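Side-chain contacts in hexapeptide transferase family protein (Anaplasma phagocytophilum, PDB 3IXC), which binds magnesium ions between the subunits of its left-handed beta-helical trimer and may act as a transferase, though its reaction is not established: residues E24-Y29 and P34-T39; V102-S107 and C113-N118. One frame throughout, in Å; residues are numbered along the deposited sequence.

Contact 1. Residues E24-Y29 and P34-T39; sequences EVLVPY and PSVDST
Leu26 reaches across to Pro34 and Val36 at the start of a left-handed parallel beta-helix. Strand 26-27 is the first strand, within this chain, of one sheet of the prism, and strand 35-36 is the first of the next. The chain turns the corner between them. The contact is mostly apolar, and no hydrogen bond crosses it.

Ahead of Leu26, Val25 packs on Ile42 and Arg47, and its backbone bonds to Ile48 of the following coil. Leu26 then does most of the touching, through one methyl. Its CG stands beside the backbone N (chi1 -54°) and CD1 continues the chain, which leaves CD2 as the branch that faces Pro34 and Val36. Leu26 CD2 lies 4.1 Å from Pro34 CB. Leu26 and Pro34 run alongside in opposite senses. Leu26 CD2 is also 3.9 Å from Val36 CG2, the branch of that valine that stands beside its own backbone N. Here the side chains meet at a slant.

Val27 contributes its backbone instead. Val27 O is 3.8 Å from Pro34 CD, so the proline ring touches both residues of the first strand. The CB of Val27 points away from 34-39, and its side chain packs on Tyr62 of the second subunit. Tyr29, further on, meets the ring of Tyr190 of that subunit with the planes at about 45°.

Beyond Val36 the second segment ends in an Asx turn. Asp37 OD1 receives two bonds from one residue. Thr39 N reaches the anti lone pair of Asp37 OD1 at 3.0 Å, with an N-H...O angle of 163°. Thr39 OG1 donates to Asp37 OD1 at 2.7 Å, coming from above the carboxylate plane.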
loop_
_atom_site.group_PDB
_atom_site.type_symbol
_atom_site.label_atom_id
_atom_site.label_comp_id
_atom_site.label_asym_id
_atom_site.label_seq_id
_atom_site.Cartn_x
_atom_site.Cartn_y
_atom_site.Cartn_z
ATOM N N GLU A 24 -16.438 -12.567 -7.470
ATOM C CA GLU A 24 -16.101 -11.383 -6.676
ATOM C C GLU A 24 -14.881 -10.644 -7.241
ATOM O O GLU A 24 -14.750 -9.426 -7.085
ATOM C CB GLU A 24 -15.847 -11.781 -5.219
ATOM N N VAL A 25 -14.006 -11.392 -7.906
ATOM C CA VAL A 25 -12.730 -10.873 -8.402
ATOM C C VAL A 25 -12.877 -10.030 -9.671
ATOM O O VAL A 25 -12.238 -8.981 -9.804
ATOM C CB VAL A 25 -11.727 -12.026 -8.649
ATOM C CG1 VAL A 25 -10.488 -11.528 -9.347
ATOM C CG2 VAL A 25 -11.362 -12.700 -7.339
ATOM N N LEU A 26 -13.712 -10.495 -10.602
ATOM C CA LEU A 26 -13.913 -9.804 -11.875
ATOM C C LEU A 26 -15.178 -8.958 -11.798
ATOM O O LEU A 26 -16.273 -9.484 -11.574
ATOM C CB LEU A 26 -13.984 -10.814 -13.035
ATOM C CG LEU A 26 -12.831 -11.809 -13.196
ATOM C CD1 LEU A 26 -13.098 -12.732 -14.385
ATOM C CD2 LEU A 26 -11.485 -11.109 -13.350
ATOM N N VAL A 27 -15.012 -7.648 -11.961
ATOM C CA VAL A 27 -16.094 -6.683 -11.764
ATOM C C VAL A 27 -16.373 -5.953 -13.079
ATOM O O VAL A 27 -15.450 -5.420 -13.689
ATOM C CB VAL A 27 -15.713 -5.635 -10.676
ATOM C CG1 VAL A 27 -16.875 -4.665 -10.396
ATOM C CG2 VAL A 27 -15.264 -6.324 -9.391
ATOM N N PRO A 28 -17.648 -5.926 -13.516
ATOM C CA PRO A 28 -17.963 -5.161 -14.722
ATOM C C PRO A 28 -17.980 -3.666 -14.459
ATOM O O PRO A 28 -18.322 -3.229 -13.356
ATOM C CB PRO A 28 -19.378 -5.629 -15.080
ATOM C CG PRO A 28 -19.977 -6.034 -13.791
ATOM C CD PRO A 28 -18.845 -6.568 -12.938
ATOM N N TYR A 29 -17.625 -2.888 -15.471
ATOM C CA TYR A 29 -17.857 -1.456 -15.429
ATOM C C TYR A 29 -18.351 -0.991 -16.789
ATOM O O TYR A 29 -17.723 -1.267 -17.808
ATOM C CB TYR A 29 -16.599 -0.673 -15.026
ATOM C CG TYR A 29 -16.888 0.807 -14.961
ATOM C CD1 TYR A 29 -17.443 1.376 -13.817
ATOM C CD2 TYR A 29 -16.664 1.631 -16.069
ATOM C CE1 TYR A 29 -17.741 2.735 -13.765
ATOM C CE2 TYR A 29 -16.964 2.985 -16.031
ATOM C CZ TYR A 29 -17.500 3.532 -14.878
ATOM O OH TYR A 29 -17.788 4.878 -14.844
ATOM N N PRO A 34 -13.524 -7.916 -17.482
ATOM C CA PRO A 34 -12.157 -8.266 -17.870
ATOM C C PRO A 34 -12.067 -9.529 -18.713
ATOM O O PRO A 34 -12.933 -10.404 -18.622
ATOM C CB PRO A 34 -11.464 -8.495 -16.527
ATOM C CG PRO A 34 -12.237 -7.628 -15.559
ATOM C CD PRO A 34 -13.660 -7.758 -16.018
ATOM N N SER A 35 -11.028 -9.584 -19.540
ATOM C CA SER A 35 -10.710 -10.772 -20.321
ATOM C C SER A 35 -9.442 -11.374 -19.736
ATOM O O SER A 35 -8.370 -10.772 -19.802
ATOM C CB SER A 35 -10.520 -10.414 -21.795
ATOM O OG SER A 35 -11.735 -9.961 -22.367
ATOM N N VAL A 36 -9.576 -12.557 -19.136
ATOM C CA VAL A 36 -8.464 -13.201 -18.431
ATOM C C VAL A 36 -8.130 -14.567 -19.036
ATOM O O VAL A 36 -8.981 -15.459 -19.101
ATOM C CB VAL A 36 -8.768 -13.351 -16.909
ATOM C CG1 VAL A 36 -7.604 -14.021 -16.173
ATOM C CG2 VAL A 36 -9.066 -11.995 -16.277
ATOM N N ASP A 37 -6.887 -14.724 -19.483
ATOM C CA ASP A 37 -6.422 -16.011 -20.003
ATOM C C ASP A 37 -6.580 -17.073 -18.910
ATOM O O ASP A 37 -6.301 -16.815 -17.737
ATOM C CB ASP A 37 -4.962 -15.902 -20.458
ATOM C CG ASP A 37 -4.515 -17.081 -21.315
ATOM O OD1 ASP A 37 -4.284 -18.175 -20.767
ATOM O OD2 ASP A 37 -4.371 -16.907 -22.540
ATOM N N SER A 38 -7.039 -18.262 -19.297
ATOM C CA SER A 38 -7.277 -19.346 -18.338
ATOM C C SER A 38 -6.010 -19.817 -17.607
ATOM O O SER A 38 -6.100 -20.449 -16.552
ATOM C CB SER A 38 -7.963 -20.529 -19.030
ATOM O OG SER A 38 -7.086 -21.137 -19.958
ATOM N N THR A 39 -4.839 -19.498 -18.158
ATOM C CA THR A 39 -3.570 -19.914 -17.555
ATOM C C THR A 39 -3.015 -18.868 -16.595
ATOM O O THR A 39 -1.991 -19.097 -15.945
ATOM C CB THR A 39 -2.491 -20.241 -18.616
ATOM O OG1 THR A 39 -2.152 -19.052 -19.341
ATOM C CG2 THR A 39 -2.980 -21.321 -19.584
#

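Contact 2. Residues V102-S107 and C113-N118; sequences VTIGHS and CTLGNN. With MG (magnesium ion), chain B.
The peptide group that follows Gly116 is the flat group met by Val102. Val102 CG2 lies 3.3 Å from Gly116 O, coming from beyond the oxygen and tilted about 40° out of the peptide plane. Val102 CG2 is also 4.0 Å from Asn118 N. This branch stands beside the backbone N of Val102, while Val102 CG1 is anti to it (chi1 167°) and turns to Leu115 CD1 at 4.4 Å.

Within the left-handed beta-helix, strands 103-104 and 114-115 belong to different sheets, and their apolar side chains meet in the interior.

The second flat group is the imidazole of His106. A magnesium ion sits at its edge, 2.4 Å from His106 NE2, and water 1 is a further ligand. His88 and His111 of the third subunit bind the same ion, with rings set steeply to that of His106. On the other ring nitrogen, His106 ND1 is hydrogen-bonded to Asp83 OD2, which probably steadies the ring. Such a histidine site between subunits is as in gamma-class carbonic anhydrase relatives.

Ile104 and Leu115 lie nearly perpendicular, with Ile104 CD1 4.0 Å from Leu115 CD1. This approach, and with it the crossing, is doubtful, because Ile104 was modelled in two conformers. Both side chains also pack on Leu110 and Ile98.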
loop_
_atom_site.group_PDB
_atom_site.type_symbol
_atom_site.label_atom_id
_atom_site.label_comp_id
_atom_site.label_asym_id
_atom_site.label_seq_id
_atom_site.Cartn_x
_atom_site.Cartn_y
_atom_site.Cartn_z
ATOM N N VAL A 102 7.035 -8.870 -17.500
ATOM C CA VAL A 102 7.292 -7.699 -16.665
ATOM C C VAL A 102 7.142 -8.117 -15.201
ATOM O O VAL A 102 6.283 -8.943 -14.866
ATOM C CB VAL A 102 6.289 -6.560 -16.992
ATOM C CG1 VAL A 102 6.333 -5.451 -15.931
ATOM C CG2 VAL A 102 6.589 -5.963 -18.367
ATOM N N THR A 103 7.994 -7.558 -14.341
ATOM C CA THR A 103 7.881 -7.759 -12.897
ATOM C C THR A 103 7.500 -6.431 -12.258
ATOM O O THR A 103 8.221 -5.430 -12.422
ATOM C CB THR A 103 9.209 -8.273 -12.291
ATOM O OG1 THR A 103 9.475 -9.606 -12.764
ATOM C CG2 THR A 103 9.132 -8.314 -10.749
ATOM N N ILE A 104 6.352 -6.422 -11.570
ATOM C CA ILE A 104 5.947 -5.267 -10.775
ATOM C C ILE A 104 5.909 -5.694 -9.312
ATOM O O ILE A 104 5.148 -6.577 -8.923
ATOM C CB ILE A 104 4.592 -4.678 -11.241
ATOM C CG1 ILE A 104 4.734 -4.130 -12.663
ATOM C CG2 ILE A 104 4.115 -3.562 -10.279
ATOM C CD1 ILE A 104 3.503 -4.313 -13.526
ATOM N N GLY A 105 6.776 -5.068 -8.516
ATOM C CA GLY A 105 6.927 -5.422 -7.109
ATOM C C GLY A 105 5.733 -5.081 -6.229
ATOM O O GLY A 105 4.757 -4.462 -6.678
ATOM N N HIS A 106 5.809 -5.488 -4.964
ATOM C CA HIS A 106 4.673 -5.288 -4.045
ATOM C C HIS A 106 4.355 -3.813 -3.897
ATOM O O HIS A 106 5.260 -2.969 -3.905
ATOM C CB HIS A 106 4.970 -5.820 -2.640
ATOM C CG HIS A 106 5.693 -7.130 -2.619
ATOM N ND1 HIS A 106 5.052 -8.339 -2.788
ATOM C CD2 HIS A 106 7.004 -7.418 -2.432
ATOM C CE1 HIS A 106 5.938 -9.317 -2.714
ATOM N NE2 HIS A 106 7.130 -8.786 -2.503
ATOM N N SER A 107 3.067 -3.519 -3.750
ATOM C CA SER A 107 2.612 -2.208 -3.284
ATOM C C SER A 107 3.099 -1.053 -4.159
ATOM O O SER A 107 3.486 0.013 -3.660
ATOM C CB SER A 107 3.005 -2.000 -1.820
ATOM O OG SER A 107 2.450 -3.031 -1.020
ATOM N N CYS A 113 0.548 4.528 -17.665
ATOM C CA CYS A 113 1.930 4.397 -18.117
ATOM C C CYS A 113 2.102 3.255 -19.114
ATOM O O CYS A 113 1.182 2.468 -19.343
ATOM C CB CYS A 113 2.867 4.200 -16.922
ATOM S SG CYS A 113 2.487 2.748 -15.891
ATOM N N THR A 114 3.289 3.170 -19.703
ATOM C CA THR A 114 3.605 2.099 -20.641
ATOM C C THR A 114 4.886 1.413 -20.186
ATOM O O THR A 114 5.915 2.068 -20.026
ATOM C CB THR A 114 3.780 2.655 -22.068
ATOM O OG1 THR A 114 2.574 3.317 -22.462
ATOM C CG2 THR A 114 4.090 1.537 -23.059
ATOM N N LEU A 115 4.814 0.100 -19.972
ATOM C CA LEU A 115 5.974 -0.676 -19.520
ATOM C C LEU A 115 6.301 -1.730 -20.566
ATOM O O LEU A 115 5.478 -2.607 -20.858
ATOM C CB LEU A 115 5.694 -1.332 -18.156
ATOM C CG LEU A 115 5.102 -0.455 -17.040
ATOM C CD1 LEU A 115 4.917 -1.273 -15.777
ATOM C CD2 LEU A 115 5.961 0.796 -16.748
ATOM N N GLY A 116 7.494 -1.631 -21.145
ATOM C CA GLY A 116 7.900 -2.548 -22.208
ATOM C C GLY A 116 8.194 -3.934 -21.681
ATOM O O GLY A 116 8.290 -4.150 -20.465
ATOM N N ASN A 117 8.345 -4.892 -22.595
ATOM C CA ASN A 117 8.669 -6.259 -22.190
ATOM C C ASN A 117 9.894 -6.282 -21.290
ATOM O O ASN A 117 10.849 -5.540 -21.516
ATOM C CB ASN A 117 8.947 -7.150 -23.400
ATOM C CG ASN A 117 7.800 -7.183 -24.386
ATOM O OD1 ASN A 117 6.644 -6.909 -24.045
ATOM N ND2 ASN A 117 8.117 -7.532 -25.632
ATOM N N ASN A 118 9.855 -7.141 -20.276
ATOM C CA ASN A 118 10.978 -7.324 -19.347
ATOM C C ASN A 118 11.311 -6.095 -18.503
ATOM O O ASN A 118 12.384 -6.051 -17.902
ATOM C CB ASN A 118 12.262 -7.771 -20.075
ATOM C CG ASN A 118 12.303 -9.263 -20.411
ATOM O OD1 ASN A 118 12.963 -9.645 -21.376
ATOM N ND2 ASN A 118 11.662 -10.109 -19.599
HETATM MG MG MG B . 8.772 -10.410 -2.953
HETATM O O HOH W 1 8.772 -11.000 -4.833
#

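In the fold
From the N terminus, contact 1 comes first. It closes the short corner between strands 26-27 and 35-36, joining two sheets of the beta-helix at its N-terminal end. The chain then winds through several coils before contact 2 opens. Contact 2 spans strand 109-110 and ties strand 103-104, in the third sheet, to strand 114-115 of the next coil. The contacts are in series and neither nest nor cross. The centres of contacts 1 and 2 are 20 Å apart, and they do not meet. They share one sheet: 35-36 is its first strand, and 52-54, 72-75 and 96-98 lie between it and 114-115.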